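Putative ABC transporter subunit, substrate-binding component (Rhodopseudomonas palustris, PDB 4EVR) probably serves as the periplasmic substrate-binding component of an ABC transporter, holding benzoate or a related aromatic acid for uptake. Local coordinates at residues A[109-114]-A[126-131]; A[158-163]-A[185-190]; A[238-243]-A[258-263]; A[268-273]-A[327-332]. All blocks are in the same frame, centred on the assembly; numbering follows the deposited sequence.

Interactions 1 and 3 are buried, whereas interactions 2 and 4 are partly open to solvent. Interaction 1 joins two strands of one sheet by backbone bonds; interaction 2 pairs two strands of the other sheet by three backbone bonds and adds an aromatic cluster; interaction 3, on the same sheet as interaction 2, keeps a single backbone bond and rests mostly on apolar contacts. Benzoic acid touches all three: interaction 2 bonds its carboxylate through a tyrosine hydroxyl, and interaction 3 turns the face of a phenylalanine ring to its ring edge. Interaction 4, a helix start against a beta turn, stands apart from the ligand but touches interaction 1 through Arg330 and Thr131, and interaction 3 through Asn271 and Tyr262.

Interaction 1: residues A[109-114]-A[126-131]. With BEZ (benzoic acid), chain B.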
loop_
_atom_site.group_PDB
_atom_site.type_symbol
_atom_site.label_atom_id
_atom_site.label_comp_id
_atom_site.label_asym_id
_atom_site.label_seq_id
_atom_site.Cartn_x
_atom_site.Cartn_y
_atom_site.Cartn_z
ATOM N N THR A 109 13.815 -3.237 9.114
ATOM C CA THR A 109 13.165 -3.244 7.800
ATOM C C THR A 109 11.767 -2.637 7.881
ATOM O O THR A 109 10.978 -2.974 8.757
ATOM C CB THR A 109 13.133 -4.693 7.236
ATOM O OG1 THR A 109 14.469 -5.133 7.045
ATOM C CG2 THR A 109 12.468 -4.790 5.855
ATOM N N ILE A 110 11.485 -1.691 7.004
ATOM C CA ILE A 110 10.129 -1.074 6.914
ATOM C C ILE A 110 9.516 -1.343 5.539
ATOM O O ILE A 110 10.084 -0.923 4.551
ATOM C CB ILE A 110 10.151 0.447 7.183
ATOM C CG1 ILE A 110 10.750 0.703 8.567
ATOM C CG2 ILE A 110 8.707 1.049 7.074
ATOM C CD1 ILE A 110 11.141 2.135 8.804
ATOM N N VAL A 111 8.303 -1.913 5.501
ATOM C CA VAL A 111 7.512 -2.192 4.313
ATOM C C VAL A 111 6.555 -1.039 4.084
ATOM O O VAL A 111 5.644 -0.875 4.888
ATOM C CB VAL A 111 6.755 -3.529 4.429
ATOM C CG1 VAL A 111 5.987 -3.823 3.154
ATOM C CG2 VAL A 111 7.762 -4.638 4.715
ATOM N N PRO A 112 6.772 -0.211 3.031
ATOM C CA PRO A 112 5.970 1.020 2.856
ATOM C C PRO A 112 4.782 0.841 1.876
ATOM O O PRO A 112 4.162 1.794 1.478
ATOM C CB PRO A 112 7.008 1.996 2.334
ATOM C CG PRO A 112 7.805 1.169 1.388
ATOM C CD PRO A 112 7.892 -0.230 2.078
ATOM N N ASN A 113 4.516 -0.405 1.398
ATOM C CA ASN A 113 3.340 -0.666 0.599
ATOM C C ASN A 113 2.925 -2.093 0.618
ATOM O O ASN A 113 1.820 -2.377 1.016
ATOM C CB ASN A 113 3.478 -0.263 -0.854
ATOM C CG ASN A 113 2.173 -0.434 -1.583
ATOM O OD1 ASN A 113 1.186 0.265 -1.311
ATOM N ND2 ASN A 113 2.050 -1.456 -2.421
ATOM N N ALA A 114 3.771 -2.986 0.106
ATOM C CA ALA A 114 3.394 -4.395 -0.109
ATOM C C ALA A 114 2.524 -4.939 1.007
ATOM O O ALA A 114 2.934 -4.985 2.149
ATOM C CB ALA A 114 4.645 -5.232 -0.241
ATOM N N PRO A 126 10.666 -9.507 14.741
ATOM C CA PRO A 126 10.997 -8.331 15.576
ATOM C C PRO A 126 11.520 -7.088 14.839
ATOM O O PRO A 126 11.340 -5.979 15.337
ATOM C CB PRO A 126 12.143 -8.866 16.467
ATOM C CG PRO A 126 11.968 -10.276 16.500
ATOM C CD PRO A 126 11.410 -10.689 15.201
ATOM N N ASN A 127 12.219 -7.283 13.691
ATOM C CA ASN A 127 12.846 -6.208 12.896
ATOM C C ASN A 127 12.053 -5.810 11.665
ATOM O O ASN A 127 12.613 -5.071 10.835
ATOM C CB ASN A 127 14.241 -6.651 12.422
ATOM C CG ASN A 127 14.197 -7.892 11.578
ATOM O OD1 ASN A 127 13.609 -8.917 11.982
ATOM N ND2 ASN A 127 14.792 -7.865 10.405
ATOM N N VAL A 128 10.785 -6.309 11.481
ATOM C CA VAL A 128 10.029 -6.041 10.255
ATOM C C VAL A 128 8.720 -5.316 10.616
ATOM O O VAL A 128 7.884 -5.810 11.402
ATOM C CB VAL A 128 9.743 -7.333 9.451
ATOM C CG1 VAL A 128 8.890 -7.043 8.207
ATOM C CG2 VAL A 128 11.027 -8.072 9.055
ATOM N N PHE A 129 8.580 -4.139 10.054
ATOM C CA PHE A 129 7.452 -3.266 10.290
ATOM C C PHE A 129 6.762 -2.885 9.009
ATOM O O PHE A 129 7.424 -2.800 7.972
ATOM C CB PHE A 129 7.974 -1.987 10.937
ATOM C CG PHE A 129 8.734 -2.253 12.222
ATOM C CD1 PHE A 129 8.078 -2.292 13.428
ATOM C CD2 PHE A 129 10.078 -2.611 12.194
ATOM C CE1 PHE A 129 8.728 -2.717 14.579
ATOM C CE2 PHE A 129 10.722 -3.048 13.344
ATOM C CZ PHE A 129 10.073 -3.000 14.548
ATOM N N ARG A 130 5.453 -2.599 9.069
ATOM C CA ARG A 130 4.725 -2.166 7.879
ATOM C C ARG A 130 3.984 -0.845 8.167
ATOM O O ARG A 130 3.319 -0.738 9.197
ATOM C CB ARG A 130 3.765 -3.284 7.446
ATOM C CG ARG A 130 2.932 -2.961 6.236
ATOM C CD ARG A 130 2.681 -4.155 5.337
ATOM N NE ARG A 130 1.968 -5.222 6.036
ATOM C CZ ARG A 130 1.727 -6.412 5.503
ATOM N NH1 ARG A 130 1.071 -7.344 6.199
ATOM N NH2 ARG A 130 2.217 -6.723 4.325
ATOM N N THR A 131 4.068 0.154 7.260
ATOM C CA THR A 131 3.329 1.385 7.433
ATOM C C THR A 131 2.133 1.503 6.488
ATOM O O THR A 131 1.454 2.521 6.521
ATOM C CB THR A 131 4.236 2.567 7.189
ATOM O OG1 THR A 131 4.731 2.495 5.853
ATOM C CG2 THR A 131 5.310 2.691 8.216
HETATM C C BEZ B . 1.029 -5.428 -3.544
HETATM O O1 BEZ B . 1.105 -5.755 -2.323
HETATM O O2 BEZ B . 1.540 -6.107 -4.478
HETATM C C1 BEZ B . 0.423 -4.123 -3.944
HETATM C C2 BEZ B . 0.826 -3.491 -5.132
HETATM C C3 BEZ B . 0.267 -2.269 -5.499
HETATM C C4 BEZ B . -0.735 -1.748 -4.668
HETATM C C5 BEZ B . -1.131 -2.392 -3.484
HETATM C C6 BEZ B . -0.547 -3.566 -3.095
#
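Parallel strand pairing joins Thr109-Val111 to Val128-Arg130 at one edge of a mixed sheet, 128-130 being its outermost strand within the chain. The register runs Thr109 with Val128, Ile110 with Phe129 and Val111 with Arg130. Four backbone bonds hold it, from Thr109 N to Asn127 O, Phe129 N to Thr109 O, Val111 N to Phe129 O (2.8 Å, nearly straight at 171°) and Thr131 N to Val111 O. Ile110 and Phe129 share the face turned to helix 288-306, where Ile110 CG2 also meets Thr131 CG2 at 3.9 Å. The edge of the Phe129 ring comes up to the Thr109 carbonyl, CD2 to O 3.6 Å. On the other face Val111 and Arg130 run side by side, CG1 to CD 4.0 Å. Arg130 leaves with CG anti to its backbone N (chi1 179°), then bends at chi2 and chi3, which carries NH2 to Ala114 O at 2.9 Å, 17° out of the guanidinium plane. That group is also bonded to Thr120, Ala116 and Asn340. Beyond the strand, Asn113 ND2 lies 3.4 Å from C6 of benzoic acid, while bonding to Val90 O. The Arg130 guanidinium, buried and bonded through all three nitrogens, therefore ties the outer strand to the loop that follows strand 109-111 and leads to the ligand.

Interaction 2: residues A[158-163]-A[185-190]; sequences TWKYAA and DITIAF. With BEZ (benzoic acid), chain B.
Phe190 lays its ring edge on the face of Trp159, beside the paired backbones of 158-160 and 186-188. Its CB lies 4.1 Å from both Trp159 CB and Tyr161 CD2. A first torsion near 180° (chi1 -178°) swings the ring away from its own backbone N and carries CD1 over the indole, 3.5 Å from Trp159 CD2, and CE1 farther along, 3.8 Å from Trp159 CZ3. This T-shaped pair has its planes at 81°, and Phe190 CA adds a CH-pi contact over the five-membered ring. CD1 also meets Tyr161 CE2 at 3.8 Å, the two rings oblique. Tyr161 OH donates to O2 of benzoic acid at 2.6 Å, so the aromatic cluster backs a ligand-binding hydroxyl. A water bridges Lys160 O and Phe190 N, while Lys160 N bonds Ile188 O at 2.8 Å. The contact closes the beta-alpha-beta unit of strand 153-159, helix 162-177 and strand 181-188 at its ligand end, with Tyr161 as N-cap residue of that helix.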
loop_
_atom_site.group_PDB
_atom_site.type_symbol
_atom_site.label_atom_id
_atom_site.label_comp_id
_atom_site.label_asym_id
_atom_site.label_seq_id
_atom_site.Cartn_x
_atom_site.Cartn_y
_atom_site.Cartn_z
ATOM N N THR A 158 -8.382 -9.177 -11.433
ATOM C CA THR A 158 -7.097 -8.706 -10.901
ATOM C C THR A 158 -5.949 -9.417 -11.598
ATOM O O THR A 158 -6.173 -10.234 -12.463
ATOM C CB THR A 158 -7.031 -8.929 -9.360
ATOM O OG1 THR A 158 -5.915 -8.251 -8.807
ATOM C CG2 THR A 158 -6.974 -10.349 -8.982
ATOM N N TRP A 159 -4.734 -9.141 -11.156
ATOM C CA TRP A 159 -3.519 -9.822 -11.625
ATOM C C TRP A 159 -3.273 -11.121 -10.828
ATOM O O TRP A 159 -3.614 -11.221 -9.610
ATOM C CB TRP A 159 -2.310 -8.900 -11.470
ATOM C CG TRP A 159 -2.213 -7.851 -12.551
ATOM C CD1 TRP A 159 -2.243 -8.060 -13.893
ATOM C CD2 TRP A 159 -1.871 -6.470 -12.373
ATOM N NE1 TRP A 159 -1.897 -6.907 -14.561
ATOM C CE2 TRP A 159 -1.668 -5.917 -13.648
ATOM C CE3 TRP A 159 -1.686 -5.646 -11.242
ATOM C CZ2 TRP A 159 -1.358 -4.554 -13.837
ATOM C CZ3 TRP A 159 -1.310 -4.345 -11.418
ATOM C CH2 TRP A 159 -1.166 -3.796 -12.705
ATOM N N LYS A 160 -2.688 -12.116 -11.518
ATOM C CA LYS A 160 -2.360 -13.450 -10.944
ATOM C C LYS A 160 -1.076 -13.418 -10.127
ATOM O O LYS A 160 0.003 -13.850 -10.576
ATOM C CB LYS A 160 -2.246 -14.497 -12.024
ATOM C CG LYS A 160 -2.422 -15.907 -11.491
ATOM C CD LYS A 160 -2.529 -16.917 -12.668
ATOM C CE LYS A 160 -2.866 -18.324 -12.240
ATOM N NZ LYS A 160 -1.889 -18.854 -11.260
ATOM N N TYR A 161 -1.153 -12.794 -8.952
ATOM C CA TYR A 161 -0.034 -12.854 -8.037
ATOM C C TYR A 161 -0.587 -12.696 -6.622
ATOM O O TYR A 161 -1.755 -12.416 -6.458
ATOM C CB TYR A 161 1.111 -11.894 -8.414
ATOM C CG TYR A 161 0.947 -10.468 -7.976
ATOM C CD1 TYR A 161 1.695 -9.949 -6.910
ATOM C CD2 TYR A 161 0.178 -9.571 -8.724
ATOM C CE1 TYR A 161 1.583 -8.605 -6.536
ATOM C CE2 TYR A 161 0.071 -8.226 -8.360
ATOM C CZ TYR A 161 0.824 -7.733 -7.301
ATOM O OH TYR A 161 0.652 -6.415 -6.871
ATOM N N ALA A 162 0.231 -12.869 -5.623
ATOM C CA ALA A 162 -0.211 -12.854 -4.179
ATOM C C ALA A 162 -1.105 -11.685 -3.781
ATOM O O ALA A 162 -2.093 -11.916 -3.094
ATOM C CB ALA A 162 1.005 -12.859 -3.264
ATOM N N ALA A 163 -0.816 -10.450 -4.210
ATOM C CA ALA A 163 -1.689 -9.341 -3.829
ATOM C C ALA A 163 -3.098 -9.435 -4.399
ATOM O O ALA A 163 -4.039 -9.210 -3.648
ATOM C CB ALA A 163 -1.076 -8.038 -4.206
ATOM N N ASP A 185 -13.936 -15.276 -10.824
ATOM C CA ASP A 185 -12.744 -14.543 -10.483
ATOM C C ASP A 185 -11.874 -14.528 -11.713
ATOM O O ASP A 185 -11.418 -15.577 -12.104
ATOM C CB ASP A 185 -12.019 -15.199 -9.325
ATOM C CG ASP A 185 -12.775 -15.214 -8.041
ATOM O OD1 ASP A 185 -13.302 -14.140 -7.651
ATOM O OD2 ASP A 185 -12.818 -16.280 -7.403
ATOM N N ILE A 186 -11.810 -13.443 -12.408
ATOM C CA ILE A 186 -10.974 -13.306 -13.630
ATOM C C ILE A 186 -9.562 -12.912 -13.236
ATOM O O ILE A 186 -9.396 -11.965 -12.442
ATOM C CB ILE A 186 -11.567 -12.264 -14.615
ATOM C CG1 ILE A 186 -13.028 -12.624 -15.001
ATOM C CG2 ILE A 186 -10.675 -12.137 -15.863
ATOM C CD1 ILE A 186 -13.741 -11.630 -15.795
ATOM N N THR A 187 -8.521 -13.594 -13.810
ATOM C CA THR A 187 -7.134 -13.197 -13.476
ATOM C C THR A 187 -6.377 -13.043 -14.770
ATOM O O THR A 187 -6.647 -13.742 -15.747
ATOM C CB THR A 187 -6.429 -14.175 -12.531
ATOM O OG1 THR A 187 -6.307 -15.423 -13.217
ATOM C CG2 THR A 187 -7.175 -14.362 -11.249
ATOM N N ILE A 188 -5.466 -12.111 -14.770
ATOM C CA ILE A 188 -4.592 -11.778 -15.898
ATOM C C ILE A 188 -3.188 -11.900 -15.396
ATOM O O ILE A 188 -2.923 -11.531 -14.250
ATOM C CB ILE A 188 -4.970 -10.318 -16.316
ATOM C CG1 ILE A 188 -6.348 -10.370 -17.026
ATOM C CG2 ILE A 188 -3.970 -9.698 -17.274
ATOM C CD1 ILE A 188 -6.995 -9.083 -16.976
ATOM N N ALA A 189 -2.274 -12.390 -16.196
ATOM C CA ALA A 189 -0.906 -12.506 -15.725
ATOM C C ALA A 189 -0.327 -11.138 -15.446
ATOM O O ALA A 189 -0.541 -10.196 -16.229
ATOM C CB ALA A 189 -0.057 -13.202 -16.765
ATOM N N PHE A 190 0.428 -10.967 -14.328
ATOM C CA PHE A 190 1.078 -9.703 -14.061
ATOM C C PHE A 190 2.241 -9.442 -14.982
ATOM O O PHE A 190 3.009 -10.388 -15.212
ATOM C CB PHE A 190 1.592 -9.721 -12.620
ATOM C CG PHE A 190 2.237 -8.405 -12.265
ATOM C CD1 PHE A 190 1.465 -7.327 -11.827
ATOM C CD2 PHE A 190 3.610 -8.252 -12.301
ATOM C CE1 PHE A 190 2.069 -6.125 -11.463
ATOM C CE2 PHE A 190 4.190 -7.090 -11.916
ATOM C CZ PHE A 190 3.429 -6.022 -11.500
HETATM C C BEZ B . 1.029 -5.428 -3.544
HETATM O O1 BEZ B . 1.105 -5.755 -2.323
HETATM O O2 BEZ B . 1.540 -6.107 -4.478
HETATM C C1 BEZ B . 0.423 -4.123 -3.944
HETATM C C2 BEZ B . 0.826 -3.491 -5.132
HETATM C C3 BEZ B . 0.267 -2.269 -5.499
HETATM C C4 BEZ B . -0.735 -1.748 -4.668
HETATM C C5 BEZ B . -1.131 -2.392 -3.484
HETATM C C6 BEZ B . -0.547 -3.566 -3.095
HETATM O O HOH W 1 1.222 -13.465 -13.149
#

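Interaction 3: residues A[238-243]-A[258-263]; sequences PGFLTD and TVLHYV. With BEZ (benzoic acid), chain B.
One wall of the benzoic acid pocket is the Phe240 ring, held between the ligand and Leu260. Ligand atom C5 sits over the centre of one face, 3.8 Å from Phe240 CG. Against the opposite face lies Leu260 CD1, nearer the rim and 3.8 Å from Phe240 CE1, a CH-pi contact. His261 CE1 stands 4.2 Å from Phe240 CZ, its NE2 being bonded to Gln292. Replacing Phe240 by an alanine would probably strip the ligand's C5 edge of the ring face it points at and leave a gap beside Leu260 CD1. Phe240 and His261 follow, and Leu260 ends, the parallel strands 235-238 and 257-260, whose carboxyl ends face the ligand site, as is usual in the periplasmic binding protein fold. Gly239 N donates to Val259 O at 2.9 Å, from 43° above the carbonyl plane, as the chain leaves the sheet for a 3-10 turn. Gly239, without a side chain, lets Leu260 come close, its CA 3.7 Å from Leu260 CD1 and equally near Thr258 CB. Leu260 sends its other branch, CD2, across to Asp243 OD1, 3.5 Å away. That carboxylate forms a salt bridge with Arg348, which also bonds Thr258 OG1.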
loop_
_atom_site.group_PDB
_atom_site.type_symbol
_atom_site.label_atom_id
_atom_site.label_comp_id
_atom_site.label_asym_id
_atom_site.label_seq_id
_atom_site.Cartn_x
_atom_site.Cartn_y
_atom_site.Cartn_z
ATOM N N PRO A 238 -10.384 -1.943 -3.824
ATOM C CA PRO A 238 -9.505 -1.264 -2.830
ATOM C C PRO A 238 -9.053 0.016 -3.495
ATOM O O PRO A 238 -8.939 0.085 -4.761
ATOM C CB PRO A 238 -8.363 -2.262 -2.612
ATOM C CG PRO A 238 -8.287 -2.998 -3.917
ATOM C CD PRO A 238 -9.688 -3.078 -4.451
ATOM N N GLY A 239 -8.689 0.985 -2.694
ATOM C CA GLY A 239 -8.330 2.309 -3.175
ATOM C C GLY A 239 -7.170 2.466 -4.063
ATOM O O GLY A 239 -7.010 3.498 -4.705
ATOM N N PHE A 240 -6.322 1.469 -4.064
ATOM C CA PHE A 240 -5.178 1.468 -4.987
ATOM C C PHE A 240 -5.661 1.536 -6.421
ATOM O O PHE A 240 -4.895 1.963 -7.306
ATOM C CB PHE A 240 -4.392 0.163 -4.796
ATOM C CG PHE A 240 -4.217 -0.200 -3.362
ATOM C CD1 PHE A 240 -3.500 0.607 -2.516
ATOM C CD2 PHE A 240 -4.838 -1.310 -2.834
ATOM C CE1 PHE A 240 -3.407 0.323 -1.195
ATOM C CE2 PHE A 240 -4.701 -1.620 -1.499
ATOM C CZ PHE A 240 -4.063 -0.767 -0.677
ATOM N N LEU A 241 -6.910 1.120 -6.684
ATOM C CA LEU A 241 -7.446 1.191 -8.070
ATOM C C LEU A 241 -7.542 2.626 -8.563
ATOM O O LEU A 241 -7.431 2.830 -9.748
ATOM C CB LEU A 241 -8.821 0.522 -8.075
ATOM C CG LEU A 241 -9.569 0.485 -9.419
ATOM C CD1 LEU A 241 -8.824 -0.352 -10.432
ATOM C CD2 LEU A 241 -10.967 0.069 -9.198
ATOM N N THR A 242 -7.720 3.619 -7.661
ATOM C CA THR A 242 -7.816 5.016 -8.084
ATOM C C THR A 242 -6.744 5.881 -7.580
ATOM O O THR A 242 -6.554 6.959 -8.167
ATOM C CB THR A 242 -9.212 5.616 -7.661
ATOM O OG1 THR A 242 -9.377 5.421 -6.259
ATOM C CG2 THR A 242 -10.378 4.886 -8.392
ATOM N N ASP A 243 -6.030 5.536 -6.411
ATOM C CA ASP A 243 -5.113 6.529 -5.902
ATOM C C ASP A 243 -3.960 6.840 -6.831
ATOM O O ASP A 243 -3.275 5.948 -7.271
ATOM C CB ASP A 243 -4.574 6.107 -4.525
ATOM C CG ASP A 243 -5.253 6.883 -3.422
ATOM O OD1 ASP A 243 -6.508 6.935 -3.416
ATOM O OD2 ASP A 243 -4.540 7.446 -2.571
ATOM N N THR A 258 -14.442 3.173 -3.849
ATOM C CA THR A 258 -13.326 2.426 -3.259
ATOM C C THR A 258 -13.285 2.549 -1.745
ATOM O O THR A 258 -13.941 3.418 -1.135
ATOM C CB THR A 258 -11.928 2.860 -3.800
ATOM O OG1 THR A 258 -11.645 4.198 -3.457
ATOM C CG2 THR A 258 -11.731 2.670 -5.266
ATOM N N VAL A 259 -12.544 1.627 -1.142
ATOM C CA VAL A 259 -12.285 1.623 0.278
ATOM C C VAL A 259 -10.760 1.723 0.493
ATOM O O VAL A 259 -9.975 0.998 -0.097
ATOM C CB VAL A 259 -12.892 0.421 0.960
ATOM C CG1 VAL A 259 -12.395 0.333 2.404
ATOM C CG2 VAL A 259 -14.443 0.468 0.914
ATOM N N LEU A 260 -10.351 2.643 1.353
ATOM C CA LEU A 260 -8.937 2.873 1.614
ATOM C C LEU A 260 -8.759 3.488 3.005
ATOM O O LEU A 260 -9.629 4.213 3.487
ATOM C CB LEU A 260 -8.366 3.802 0.539
ATOM C CG LEU A 260 -6.853 3.762 0.356
ATOM C CD1 LEU A 260 -6.387 2.375 -0.031
ATOM C CD2 LEU A 260 -6.403 4.812 -0.623
ATOM N N HIS A 261 -7.567 3.317 3.530
ATOM C CA HIS A 261 -7.129 3.851 4.839
ATOM C C HIS A 261 -6.602 5.295 4.709
ATOM O O HIS A 261 -6.050 5.839 5.650
ATOM C CB HIS A 261 -6.058 2.935 5.441
ATOM C CG HIS A 261 -4.969 2.589 4.439
ATOM N ND1 HIS A 261 -5.226 1.798 3.313
ATOM C CD2 HIS A 261 -3.674 2.931 4.419
ATOM C CE1 HIS A 261 -4.070 1.697 2.678
ATOM N NE2 HIS A 261 -3.120 2.371 3.295
ATOM N N TYR A 262 -6.850 5.951 3.588
ATOM C CA TYR A 262 -6.465 7.357 3.375
ATOM C C TYR A 262 -7.444 7.988 2.409
ATOM O O TYR A 262 -7.922 7.333 1.433
ATOM C CB TYR A 262 -5.064 7.476 2.798
ATOM C CG TYR A 262 -4.600 8.915 2.598
ATOM C CD1 TYR A 262 -4.493 9.783 3.677
ATOM C CD2 TYR A 262 -4.486 9.472 1.313
ATOM C CE1 TYR A 262 -4.153 11.124 3.502
ATOM C CE2 TYR A 262 -4.125 10.811 1.140
ATOM C CZ TYR A 262 -3.887 11.612 2.235
ATOM O OH TYR A 262 -3.626 12.969 2.035
ATOM N N VAL A 263 -7.756 9.270 2.658
ATOM C CA VAL A 263 -8.558 10.104 1.775
ATOM C C VAL A 263 -7.874 11.430 1.754
ATOM O O VAL A 263 -7.520 11.928 2.821
ATOM C CB VAL A 263 -10.055 10.310 2.114
ATOM C CG1 VAL A 263 -10.826 10.834 0.872
ATOM C CG2 VAL A 263 -10.682 9.081 2.693
HETATM C C BEZ B . 1.029 -5.428 -3.544
HETATM O O1 BEZ B . 1.105 -5.755 -2.323
HETATM O O2 BEZ B . 1.540 -6.107 -4.478
HETATM C C1 BEZ B . 0.423 -4.123 -3.944
HETATM C C2 BEZ B . 0.826 -3.491 -5.132
HETATM C C3 BEZ B . 0.267 -2.269 -5.499
HETATM C C4 BEZ B . -0.735 -1.748 -4.668
HETATM C C5 BEZ B . -1.131 -2.392 -3.484
HETATM C C6 BEZ B . -0.547 -3.566 -3.095
#

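Interaction 4: residues A[268-273]-A[327-332]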
loop_
_atom_site.group_PDB
_atom_site.type_symbol
_atom_site.label_atom_id
_atom_site.label_comp_id
_atom_site.label_asym_id
_atom_site.label_seq_id
_atom_site.Cartn_x
_atom_site.Cartn_y
_atom_site.Cartn_z
ATOM N N ASN A 268 -7.412 16.347 9.518
ATOM C CA ASN A 268 -6.479 16.432 10.657
ATOM C C ASN A 268 -5.313 17.361 10.272
ATOM O O ASN A 268 -4.979 17.499 9.073
ATOM C CB ASN A 268 -6.015 15.083 11.108
ATOM C CG ASN A 268 -5.209 14.361 10.070
ATOM O OD1 ASN A 268 -4.032 14.676 9.814
ATOM N ND2 ASN A 268 -5.858 13.412 9.387
ATOM N N ALA A 269 -4.741 18.031 11.246
ATOM C CA ALA A 269 -3.704 19.020 10.999
ATOM C C ALA A 269 -2.460 18.443 10.280
ATOM O O ALA A 269 -1.815 19.157 9.495
ATOM C CB ALA A 269 -3.297 19.651 12.313
ATOM N N GLU A 270 -2.088 17.207 10.578
ATOM C CA GLU A 270 -0.935 16.557 9.924
ATOM C C GLU A 270 -1.169 16.366 8.442
ATOM O O GLU A 270 -0.313 16.765 7.652
ATOM C CB GLU A 270 -0.641 15.213 10.575
ATOM C CG GLU A 270 0.501 14.423 9.981
ATOM C CD GLU A 270 1.883 14.945 10.282
ATOM O OE1 GLU A 270 2.036 15.729 11.247
ATOM O OE2 GLU A 270 2.830 14.497 9.595
ATOM N N ASN A 271 -2.333 15.949 8.025
ATOM C CA ASN A 271 -2.615 15.850 6.580
ATOM C C ASN A 271 -2.630 17.228 5.951
ATOM O O ASN A 271 -2.191 17.386 4.834
ATOM C CB ASN A 271 -3.966 15.218 6.302
ATOM C CG ASN A 271 -4.119 14.781 4.902
ATOM O OD1 ASN A 271 -3.176 14.221 4.339
ATOM N ND2 ASN A 271 -5.290 15.052 4.272
ATOM N N GLN A 272 -3.237 18.228 6.609
ATOM C CA GLN A 272 -3.233 19.503 5.923
ATOM C C GLN A 272 -1.833 20.033 5.725
ATOM O O GLN A 272 -1.550 20.605 4.650
ATOM C CB GLN A 272 -4.111 20.509 6.655
ATOM C CG GLN A 272 -5.567 20.066 6.517
ATOM C CD GLN A 272 -6.531 21.108 6.976
ATOM O OE1 GLN A 272 -6.643 22.193 6.393
ATOM N NE2 GLN A 272 -7.222 20.859 8.118
ATOM N N ALA A 273 -0.944 19.866 6.705
ATOM C CA ALA A 273 0.432 20.359 6.531
ATOM C C ALA A 273 1.195 19.501 5.502
ATOM O O ALA A 273 1.984 20.021 4.707
ATOM C CB ALA A 273 1.178 20.349 7.856
ATOM N N ALA A 327 1.551 11.313 14.753
ATOM C CA ALA A 327 0.475 11.747 13.903
ATOM C C ALA A 327 0.776 11.457 12.462
ATOM O O ALA A 327 1.724 11.985 11.891
ATOM C CB ALA A 327 0.197 13.228 14.093
ATOM N N SER A 328 -0.048 10.655 11.812
ATOM C CA SER A 328 0.080 10.402 10.353
ATOM C C SER A 328 -0.864 11.343 9.605
ATOM O O SER A 328 -1.907 11.692 10.143
ATOM C CB SER A 328 -0.241 8.927 10.034
ATOM O OG SER A 328 -0.598 8.660 8.688
ATOM N N PRO A 329 -0.672 11.616 8.293
ATOM C CA PRO A 329 -1.742 12.206 7.515
ATOM C C PRO A 329 -3.057 11.420 7.616
ATOM O O PRO A 329 -4.118 12.020 7.457
ATOM C CB PRO A 329 -1.184 12.171 6.111
ATOM C CG PRO A 329 0.278 12.355 6.324
ATOM C CD PRO A 329 0.493 11.376 7.432
ATOM N N ARG A 330 -3.015 10.095 7.953
ATOM C CA ARG A 330 -4.223 9.294 8.096
ATOM C C ARG A 330 -4.973 9.523 9.411
ATOM O O ARG A 330 -6.193 9.288 9.484
ATOM C CB ARG A 330 -3.867 7.816 8.078
ATOM C CG ARG A 330 -3.394 7.381 6.751
ATOM C CD ARG A 330 -2.911 5.969 6.858
ATOM N NE ARG A 330 -1.491 5.961 7.170
ATOM C CZ ARG A 330 -0.678 4.934 6.990
ATOM N NH1 ARG A 330 -1.160 3.749 6.728
ATOM N NH2 ARG A 330 0.628 5.075 7.167
ATOM N N GLY A 331 -4.247 9.977 10.438
ATOM C CA GLY A 331 -4.753 10.005 11.802
ATOM C C GLY A 331 -3.687 9.525 12.745
ATOM O O GLY A 331 -2.535 9.388 12.363
ATOM N N PRO A 332 -4.080 9.092 13.951
ATOM C CA PRO A 332 -3.078 8.561 14.892
ATOM C C PRO A 332 -2.458 7.308 14.318
ATOM O O PRO A 332 -3.211 6.426 13.921
ATOM C CB PRO A 332 -3.871 8.273 16.190
ATOM C CG PRO A 332 -5.299 8.495 15.891
ATOM C CD PRO A 332 -5.423 9.212 14.555
#
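Helix 269-282 sets its first turn against a type I beta turn, Ser328 to Gly331, that links two short antiparallel strands, with Asn271 and Pro329 CA atoms 3.9 Å apart. Asn268 is the N-cap residue and serves both elements. Its CG lies between the backbone N and the carbonyl carbon (chi1 64°), which lets OD1 accept from Asn271 N at 2.8 Å while ND2 turns outward to the turn. There ND2 donates to Pro329 O at 2.9 Å, a straight bond (166°) that keeps to the amide plane of Asn268 but arrives above the carbonyl plane. A leucine at Asn268 would probably leave Asn271 N without its cap and Pro329 O without this donor. Glu270 bends at chi2 and lays its methylene chain along the strand end entering the turn, CG 3.3 Å from Ala327 O and 4.0 Å from Pro329 CD; its OE2 bonds Trp294. Within the turn, Ser328 OG accepts from Arg330 N in an ST turn and from Arg330 NE; it is also hydrogen-bonded to Asp295, the same carboxylate that forms a salt bridge with the Arg330 guanidinium. Asn271 crosses Pro329 at about a right angle, its OD1, bonded to Tyr262 OH, resting 3.4 Å from Pro329 CB.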